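Local coordinates for type III effector NopAA (Sinorhizobium fredii USDA 257, PDB 6SDU), which hydrolyses xyloglucan through a glycoside hydrolase family 12 domain and is an effector of the symbiotic type III secretion system of a rhizobium, at residues Lys116-Trp122 and His173-Leu179; Ala148-Tyr152 and Asn163-Gly167. One frame throughout, in Å; residues are numbered along the deposited sequence.

Contact 1: Lys116-Trp122 and His173-Leu179; sequences KHEIMLW and HKVISLL
In the floor of the glucose-binding cleft, Met120 and Trp122 of strand 117-122 lie beside Ser177 and Leu179 of strand 174-179, on the sheet face that also carries Glu118 and Val175. Met120 and Trp122 both touch bound beta-D-glucopyranose. Leu179 CD1 sits over one face of the indole, 3.6 Å from Trp122 CD2 and displaced toward the rim, a CH-pi contact 21° off the normal of the five-membered ring. Met120 SD lies in the indole plane at its edge. Trp122 NE1 is buried without a polar partner in the model. The two strands are the one parallel pair in the large mixed sheet of this beta-sandwich, the family 12 fold, and their backbones run in continuous register: Glu118 N donates to Lys174 O (2.8 Å), Ile176 N to Glu118 O, Met120 N to Ile176 O, Leu178 N to Met120 O (2.7 Å) and Trp122 N to Leu178 O. Farther along the same face, His173 NE2 donates to Glu118 OE1 at 2.7 Å, nearly straight. The acceptor lies in the imidazole plane, while the donor meets the anti side of the carboxylate, 23° out of its plane. With CG between its backbone N and carbonyl carbon (chi1 88°), His173, just ahead of the strand, sets its ring edge against Glu118; a hydrogen bond between ND1 and Asp171 also limits the ring's rotation. Val175 CG2 packs 3.5 Å from Glu118 OE1. On the other face, Leu121 CD2 touches Leu178 CB at 3.9 Å, and both leucines pack on Ile194 of helix 191-200.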
loop_
_atom_site.group_PDB
_atom_site.type_symbol
_atom_site.label_atom_id
_atom_site.label_comp_id
_atom_site.label_asym_id
_atom_site.label_seq_id
_atom_site.Cartn_x
_atom_site.Cartn_y
_atom_site.Cartn_z
ATOM N N LYS A 116 -13.985 -4.318 -6.253
ATOM C CA LYS A 116 -13.678 -5.032 -7.482
ATOM C C LYS A 116 -12.439 -4.484 -8.149
ATOM O O LYS A 116 -11.910 -5.115 -9.066
ATOM C CB LYS A 116 -14.882 -4.977 -8.452
ATOM C CG LYS A 116 -16.114 -5.747 -7.920
ATOM C CD LYS A 116 -16.162 -7.177 -8.453
ATOM C CE LYS A 116 -16.730 -8.154 -7.416
ATOM N NZ LYS A 116 -15.722 -8.757 -6.450
ATOM N N HIS A 117 -11.939 -3.346 -7.683
ATOM C CA HIS A 117 -10.718 -2.747 -8.203
ATOM C C HIS A 117 -9.833 -2.317 -7.050
ATOM O O HIS A 117 -10.285 -1.609 -6.142
ATOM C CB HIS A 117 -11.046 -1.546 -9.098
ATOM C CG HIS A 117 -11.864 -1.920 -10.286
ATOM N ND1 HIS A 117 -13.240 -1.822 -10.298
ATOM C CD2 HIS A 117 -11.506 -2.436 -11.489
ATOM C CE1 HIS A 117 -13.694 -2.236 -11.469
ATOM N NE2 HIS A 117 -12.662 -2.609 -12.212
ATOM N N GLU A 118 -8.576 -2.751 -7.094
ATOM C CA GLU A 118 -7.559 -2.404 -6.111
ATOM C C GLU A 118 -6.412 -1.707 -6.836
ATOM O O GLU A 118 -5.895 -2.231 -7.833
ATOM C CB GLU A 118 -7.070 -3.675 -5.408
ATOM C CG GLU A 118 -6.188 -3.433 -4.262
ATOM C CD GLU A 118 -5.528 -4.716 -3.745
ATOM O OE1 GLU A 118 -5.843 -5.823 -4.245
ATOM O OE2 GLU A 118 -4.689 -4.597 -2.839
ATOM N N ILE A 119 -6.044 -0.513 -6.376
ATOM C CA ILE A 119 -4.930 0.246 -6.954
ATOM C C ILE A 119 -3.851 0.408 -5.883
ATOM O O ILE A 119 -4.114 0.963 -4.805
ATOM C CB ILE A 119 -5.373 1.611 -7.501
ATOM C CG1 ILE A 119 -6.448 1.431 -8.591
ATOM C CG2 ILE A 119 -4.139 2.404 -8.036
ATOM C CD1 ILE A 119 -7.879 1.469 -8.071
ATOM N N MET A 120 -2.646 -0.090 -6.172
ATOM C CA MET A 120 -1.512 -0.053 -5.251
ATOM C C MET A 120 -0.455 0.910 -5.769
ATOM O O MET A 120 -0.179 0.954 -6.974
ATOM C CB MET A 120 -0.869 -1.437 -5.075
ATOM C CG MET A 120 -1.793 -2.584 -4.626
ATOM S SD MET A 120 -0.835 -3.928 -3.870
ATOM C CE MET A 120 -0.490 -3.183 -2.283
ATOM N N LEU A 121 0.123 1.685 -4.866
ATOM C CA LEU A 121 1.243 2.562 -5.186
ATOM C C LEU A 121 2.365 2.213 -4.218
ATOM O O LEU A 121 2.248 2.485 -3.023
ATOM C CB LEU A 121 0.868 4.046 -5.083
ATOM C CG LEU A 121 -0.523 4.480 -5.588
ATOM C CD1 LEU A 121 -0.802 5.949 -5.216
ATOM C CD2 LEU A 121 -0.633 4.271 -7.089
ATOM N N TRP A 122 3.418 1.568 -4.726
ATOM C CA TRP A 122 4.577 1.155 -3.919
ATOM C C TRP A 122 5.590 2.304 -3.845
ATOM O O TRP A 122 6.210 2.655 -4.852
ATOM C CB TRP A 122 5.236 -0.088 -4.524
ATOM C CG TRP A 122 4.402 -1.379 -4.512
ATOM C CD1 TRP A 122 3.033 -1.489 -4.470
ATOM C CD2 TRP A 122 4.908 -2.723 -4.567
ATOM N NE1 TRP A 122 2.659 -2.818 -4.479
ATOM C CE2 TRP A 122 3.789 -3.595 -4.536
ATOM C CE3 TRP A 122 6.202 -3.277 -4.620
ATOM C CZ2 TRP A 122 3.920 -4.993 -4.566
ATOM C CZ3 TRP A 122 6.337 -4.677 -4.643
ATOM C CH2 TRP A 122 5.197 -5.512 -4.610
ATOM N N HIS A 173 -10.876 -10.076 -8.320
ATOM C CA HIS A 173 -10.880 -8.627 -8.400
ATOM C C HIS A 173 -9.580 -8.128 -9.042
ATOM O O HIS A 173 -8.513 -8.727 -8.865
ATOM C CB HIS A 173 -11.123 -8.026 -7.004
ATOM C CG HIS A 173 -9.878 -7.809 -6.203
ATOM N ND1 HIS A 173 -9.346 -8.769 -5.370
ATOM C CD2 HIS A 173 -9.060 -6.732 -6.104
ATOM C CE1 HIS A 173 -8.253 -8.292 -4.795
ATOM N NE2 HIS A 173 -8.064 -7.056 -5.219
ATOM N N LYS A 174 -9.700 -7.068 -9.845
ATOM C CA LYS A 174 -8.578 -6.484 -10.577
ATOM C C LYS A 174 -7.591 -5.753 -9.661
ATOM O O LYS A 174 -7.981 -4.916 -8.842
ATOM C CB LYS A 174 -9.113 -5.501 -11.617
ATOM C CG LYS A 174 -8.049 -4.942 -12.534
ATOM C CD LYS A 174 -7.496 -6.055 -13.410
ATOM C CE LYS A 174 -8.401 -6.319 -14.591
ATOM N NZ LYS A 174 -7.983 -7.555 -15.305
ATOM N N VAL A 175 -6.296 -5.980 -9.875
ATOM C CA VAL A 175 -5.254 -5.272 -9.125
ATOM C C VAL A 175 -4.334 -4.551 -10.106
ATOM O O VAL A 175 -3.685 -5.191 -10.943
ATOM C CB VAL A 175 -4.434 -6.225 -8.237
ATOM C CG1 VAL A 175 -3.450 -5.433 -7.334
ATOM C CG2 VAL A 175 -5.333 -7.098 -7.421
ATOM N N ILE A 176 -4.263 -3.230 -9.990
ATOM C CA ILE A 176 -3.345 -2.401 -10.764
ATOM C C ILE A 176 -2.318 -1.857 -9.770
ATOM O O ILE A 176 -2.690 -1.180 -8.800
ATOM C CB ILE A 176 -4.080 -1.252 -11.483
ATOM C CG1 ILE A 176 -5.265 -1.758 -12.309
ATOM C CG2 ILE A 176 -3.129 -0.487 -12.394
ATOM C CD1 ILE A 176 -4.840 -2.534 -13.531
ATOM N N SER A 177 -1.036 -2.153 -9.998
ATOM C CA SER A 177 0.040 -1.754 -9.090
ATOM C C SER A 177 1.024 -0.821 -9.784
ATOM O O SER A 177 1.508 -1.126 -10.878
ATOM C CB SER A 177 0.798 -2.972 -8.571
ATOM O OG SER A 177 -0.083 -3.904 -7.996
ATOM N N LEU A 178 1.342 0.295 -9.140
ATOM C CA LEU A 178 2.346 1.225 -9.640
ATOM C C LEU A 178 3.546 1.180 -8.698
ATOM O O LEU A 178 3.399 1.430 -7.498
ATOM C CB LEU A 178 1.787 2.645 -9.743
ATOM C CG LEU A 178 0.891 2.888 -10.962
ATOM C CD1 LEU A 178 -0.429 2.174 -10.833
ATOM C CD2 LEU A 178 0.670 4.398 -11.170
ATOM N N LEU A 179 4.719 0.862 -9.238
ATOM C CA LEU A 179 5.960 0.807 -8.469
ATOM C C LEU A 179 6.767 2.041 -8.846
ATOM O O LEU A 179 7.048 2.252 -10.026
ATOM C CB LEU A 179 6.760 -0.469 -8.776
ATOM C CG LEU A 179 6.448 -1.729 -7.972
ATOM C CD1 LEU A 179 4.995 -2.133 -8.088
ATOM C CD2 LEU A 179 7.375 -2.887 -8.416
#

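Contact 2: Ala148-Tyr152 and Asn163-Gly167; sequences AIPVY and NVFEG
Backbone hydrogen bonds join Val151 and Tyr152 to Val164, at the edge where the loop from Ala148 runs into strand 152-153. Val151 N donates to Val164 O at 2.8 Å with a bent N-H...O angle of 144°; Tyr152 N reaches the same oxygen only weakly, at 3.5 Å. In return Val164 N gives Tyr152 O a nearly straight bond of 2.9 Å. Two residues thus face one, a classic beta bulge, at the entry to the antiparallel pairing with strand 163-167. A water continues the link beyond the bulge: it donates to Ile149 O (2.6 Å) and accepts from Glu166 N, bridging the backbones where they have drawn apart. Apolar contacts divide between the two faces of strand 163-167. On one, the Phe165 ring leans back toward the loop, its CG anti to the carbonyl carbon (chi1 -61°). Pro150 CB lies over one ring face, offset toward the rim in a CH-pi contact 24° off the normal, and Pro150 CG stands 3.8 Å from Phe165 CE2. Ala148 O approaches the ring edge, 3.6 Å from Phe165 CE2, and Ala148 CB touches CD2 and CE2 from the side of the ring plane opposite Pro150 CB. On the other, Val151 spans two residues of that face: CG2 meets Val164 CG1 at 3.9 Å, while CG1 rests on Glu166 CB, the two side chains crossing at about a right angle. Tyr152 CB packs on Val164 CB, and the tyrosine ring meets Trp197 edge-to-face. The carboxylate of Glu166 is engaged by Lys174 in a salt bridge.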
loop_
_atom_site.group_PDB
_atom_site.type_symbol
_atom_site.label_atom_id
_atom_site.label_comp_id
_atom_site.label_asym_id
_atom_site.label_seq_id
_atom_site.Cartn_x
_atom_site.Cartn_y
_atom_site.Cartn_z
ATOM N N ALA A 148 7.947 -10.023 -12.659
ATOM C CA ALA A 148 6.638 -9.664 -13.200
ATOM C C ALA A 148 6.847 -8.767 -14.413
ATOM O O ALA A 148 7.798 -7.986 -14.455
ATOM C CB ALA A 148 5.781 -8.945 -12.156
ATOM N N ILE A 149 5.991 -8.911 -15.419
ATOM C CA ILE A 149 6.115 -8.139 -16.661
ATOM C C ILE A 149 5.244 -6.899 -16.565
ATOM O O ILE A 149 4.011 -7.015 -16.476
ATOM C CB ILE A 149 5.726 -8.964 -17.892
ATOM C CG1 ILE A 149 6.622 -10.203 -18.014
ATOM C CG2 ILE A 149 5.801 -8.058 -19.154
ATOM C CD1 ILE A 149 6.109 -11.237 -19.006
ATOM N N PRO A 150 5.826 -5.697 -16.637
ATOM C CA PRO A 150 5.024 -4.466 -16.602
ATOM C C PRO A 150 4.155 -4.340 -17.844
ATOM O O PRO A 150 4.542 -4.743 -18.944
ATOM C CB PRO A 150 6.074 -3.342 -16.586
ATOM C CG PRO A 150 7.399 -3.993 -16.396
ATOM C CD PRO A 150 7.277 -5.448 -16.735
ATOM N N VAL A 151 2.971 -3.771 -17.654
ATOM C CA VAL A 151 2.102 -3.470 -18.789
ATOM C C VAL A 151 2.397 -2.082 -19.366
ATOM O O VAL A 151 2.139 -1.845 -20.547
ATOM C CB VAL A 151 0.620 -3.628 -18.404
ATOM C CG1 VAL A 151 0.350 -5.082 -18.022
ATOM C CG2 VAL A 151 0.251 -2.697 -17.268
ATOM N N TYR A 152 2.899 -1.151 -18.548
ATOM C CA TYR A 152 3.358 0.162 -18.990
ATOM C C TYR A 152 4.607 0.499 -18.199
ATOM O O TYR A 152 4.700 0.168 -17.013
ATOM C CB TYR A 152 2.314 1.272 -18.770
ATOM C CG TYR A 152 0.973 1.058 -19.453
ATOM C CD1 TYR A 152 0.741 1.530 -20.744
ATOM C CD2 TYR A 152 -0.064 0.391 -18.803
ATOM C CE1 TYR A 152 -0.488 1.338 -21.368
ATOM C CE2 TYR A 152 -1.290 0.186 -19.419
ATOM C CZ TYR A 152 -1.496 0.666 -20.700
ATOM O OH TYR A 152 -2.714 0.483 -21.327
ATOM N N ASN A 163 6.258 2.316 -12.816
ATOM C CA ASN A 163 6.039 1.142 -13.655
ATOM C C ASN A 163 4.714 0.511 -13.234
ATOM O O ASN A 163 4.439 0.403 -12.030
ATOM C CB ASN A 163 7.176 0.131 -13.511
ATOM C CG ASN A 163 8.422 0.549 -14.259
ATOM O OD1 ASN A 163 8.348 1.328 -15.212
ATOM N ND2 ASN A 163 9.582 0.031 -13.830
ATOM N N VAL A 164 3.871 0.167 -14.220
ATOM C CA VAL A 164 2.502 -0.287 -13.993
ATOM C C VAL A 164 2.389 -1.783 -14.257
ATOM O O VAL A 164 2.871 -2.285 -15.282
ATOM C CB VAL A 164 1.513 0.509 -14.863
ATOM C CG1 VAL A 164 0.058 0.102 -14.559
ATOM C CG2 VAL A 164 1.716 1.980 -14.593
ATOM N N PHE A 165 1.726 -2.490 -13.334
ATOM C CA PHE A 165 1.540 -3.928 -13.411
ATOM C C PHE A 165 0.060 -4.266 -13.289
ATOM O O PHE A 165 -0.704 -3.539 -12.640
ATOM C CB PHE A 165 2.324 -4.632 -12.316
ATOM C CG PHE A 165 3.784 -4.417 -12.402
ATOM C CD1 PHE A 165 4.358 -3.268 -11.887
ATOM C CD2 PHE A 165 4.599 -5.375 -13.007
ATOM C CE1 PHE A 165 5.731 -3.066 -11.981
ATOM C CE2 PHE A 165 5.967 -5.189 -13.099
ATOM C CZ PHE A 165 6.539 -4.038 -12.582
ATOM N N GLU A 166 -0.342 -5.380 -13.917
ATOM C CA GLU A 166 -1.735 -5.802 -13.917
ATOM C C GLU A 166 -1.886 -7.267 -13.525
ATOM O O GLU A 166 -1.207 -8.136 -14.077
ATOM C CB GLU A 166 -2.387 -5.591 -15.282
ATOM C CG GLU A 166 -3.882 -5.945 -15.289
ATOM C CD GLU A 166 -4.486 -6.006 -16.698
ATOM O OE1 GLU A 166 -5.700 -6.279 -16.809
ATOM O OE2 GLU A 166 -3.746 -5.790 -17.685
ATOM N N GLY A 167 -2.823 -7.528 -12.619
ATOM C CA GLY A 167 -3.083 -8.861 -12.139
ATOM C C GLY A 167 -4.480 -8.971 -11.565
ATOM O O GLY A 167 -5.298 -8.059 -11.682
HETATM O O HOH W 1 2.041 -6.854 -14.747
#

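How the contacts relate
Contacts 1 and 2 meet in one mixed sheet, where strand 160-168 lies next to strand 174-180; their centres are about 10 Å apart. These two strands are consecutive in the chain and antiparallel neighbours, so the second strand of each contact is bonded to that of the other: Ser177 O and Phe165 N are 2.8 Å apart, as are Leu179 N and Asn163 O, both probable hydrogen bonds. Leu178 CG packs against Val164 CG2 at 3.8 Å. Contact 1 touches the sugar directly, the Met120 side chain coming within about 3 Å of it; contact 2 lies farther toward the sheet edge, with the Ala148 side chain about 8 Å from a bound glucose.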